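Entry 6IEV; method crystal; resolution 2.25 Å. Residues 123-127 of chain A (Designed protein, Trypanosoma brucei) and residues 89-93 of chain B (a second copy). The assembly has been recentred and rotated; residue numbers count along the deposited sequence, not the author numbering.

Chain A, residues 123-127: LARKL
Chain B 89-93: ITSVP

Backbone pairing sets this contact. Two short strands, R125(A)-K126(A) and S91(B)-V92(B), run antiparallel, although the touching segments are splayed, with end-to-end directions 130° apart. R125(A) and V92(B) form the hydrogen-bonded pair, CA to CA 5.4 Å: R125(A) N donates to V92(B) O at 2.9 Å, almost straight at 178°, and V92(B) N returns to R125(A) O at 3.0 Å and 164°. The next rung, K126(A) with S91(B), is the non-hydrogen-bonded pair, and its CA atoms close to 4.3 Å. One step on, L127(A) N reaches T90(B) O at 2.7 Å, a short bond bent to 147°. S91(B) CA adds a CA-H...O contact to R125(A) O at 3.3 Å. All three hydrogen bonds across the stretches are backbone to backbone, so the pairing itself spends no side-chain donor or acceptor.

The backbone is extended along the paired residues: R125(A) (-106/118), K126(A) (-67/145), S91(B) (-144/155) and V92(B) (-124/148). A124(A), at phi/psi -78/170, is the first to leave the helical conformation of L123(A) (-74/-15), and L127(A) turns to phi 78. T90(B) (-113/-16) leads into its strand; a cis peptide bond to P93(B) follows it.

Alternation along the strands sorts the side chains by rung. R125(A) and V92(B) share one face, CB to CG2 4.2 Å; the arginine (chi1 t, chi2 t) then leads its end away, while V92(B) has chi1 at -61°. K126(A) and S91(B) share the other, lysine CG to serine OG 4.1 Å. K126(A) has chi1 t, chi2 -102°, chi3 t and chi4 m, leaving NZ 3.7 Å from T90(B) O. S91(B), chi1 m, gives a weak OG to T90(B) O hydrogen bond of 3.1 Å back to the preceding residue. A124(A) points toward chain B, its CB 3.8 Å from S91(B) CB and 3.6 Å from V92(B) O, whereas L127(A) (chi1 m, chi2 p) points away: it joins chiefly through its backbone.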

# COMPACT_ATOMS: atom_id res chain seq x y z
N LEU A 123 7.83 7.00 9.98
CA LEU A 123 6.82 7.94 9.52
C LEU A 123 5.78 8.26 10.59
O LEU A 123 5.10 9.28 10.48
CB LEU A 123 6.08 7.38 8.30
CG LEU A 123 6.96 7.06 7.09
CD1 LEU A 123 6.13 6.44 5.99
CD2 LEU A 123 7.63 8.34 6.64
N ALA A 124 5.72 7.46 11.64
CA ALA A 124 4.74 7.69 12.70
C ALA A 124 5.21 8.82 13.61
O ALA A 124 6.34 9.30 13.53
CB ALA A 124 4.53 6.41 13.50
N ARG A 125 4.31 9.26 14.49
CA ARG A 125 4.64 10.24 15.51
C ARG A 125 4.71 9.52 16.86
O ARG A 125 3.71 8.94 17.30
CB ARG A 125 3.59 11.36 15.55
CG ARG A 125 4.01 12.61 16.31
CD ARG A 125 2.85 13.59 16.53
NE ARG A 125 3.02 14.83 15.76
CZ ARG A 125 3.52 15.97 16.26
NH1 ARG A 125 3.89 16.03 17.54
NH2 ARG A 125 3.64 17.04 15.49
N LYS A 126 5.89 9.53 17.49
CA LYS A 126 6.06 8.84 18.75
C LYS A 126 5.22 9.51 19.84
O LYS A 126 5.04 10.73 19.85
CB LYS A 126 7.54 8.78 19.15
CG LYS A 126 7.85 7.69 20.20
CD LYS A 126 8.00 8.30 21.61
CE LYS A 126 8.21 7.27 22.72
NZ LYS A 126 6.97 6.52 23.10
N LEU A 127 4.69 8.69 20.75
CA LEU A 127 3.76 9.08 21.84
C LEU A 127 2.33 9.29 21.33
O LEU A 127 1.49 8.39 21.39
CB LEU A 127 4.24 10.34 22.58
CG LEU A 127 5.27 10.17 23.70
CD1 LEU A 127 6.25 9.07 23.34
CD2 LEU A 127 5.98 11.49 24.01
N ILE B 89 -0.24 1.39 22.85
CA ILE B 89 -0.05 2.34 21.75
C ILE B 89 1.13 3.25 22.09
O ILE B 89 1.09 3.97 23.08
CB ILE B 89 -1.31 3.17 21.47
CG1 ILE B 89 -2.54 2.29 21.21
CG2 ILE B 89 -1.05 4.14 20.31
CD1 ILE B 89 -2.38 1.21 20.09
N THR B 90 2.20 3.17 21.30
CA THR B 90 3.37 4.02 21.52
C THR B 90 3.60 5.03 20.40
O THR B 90 4.35 6.00 20.59
CB THR B 90 4.65 3.18 21.71
OG1 THR B 90 4.80 2.27 20.62
CG2 THR B 90 4.58 2.41 23.02
N SER B 91 2.97 4.85 19.24
CA SER B 91 3.05 5.82 18.17
C SER B 91 1.71 5.86 17.47
O SER B 91 0.96 4.89 17.48
CB SER B 91 4.16 5.44 17.16
OG SER B 91 5.45 5.48 17.76
N VAL B 92 1.43 6.99 16.84
CA VAL B 92 0.20 7.18 16.10
C VAL B 92 0.54 7.58 14.67
O VAL B 92 1.59 8.19 14.44
CB VAL B 92 -0.69 8.24 16.78
CG1 VAL B 92 -1.04 7.77 18.17
CG2 VAL B 92 0.06 9.54 16.84
N PRO B 93 -0.27 7.21 13.68
CA PRO B 93 -1.40 6.31 13.90
C PRO B 93 -0.99 4.84 14.01
O PRO B 93 -0.02 4.40 13.38
CB PRO B 93 -2.28 6.53 12.67
CG PRO B 93 -1.28 6.96 11.58
CD PRO B 93 -0.23 7.76 12.32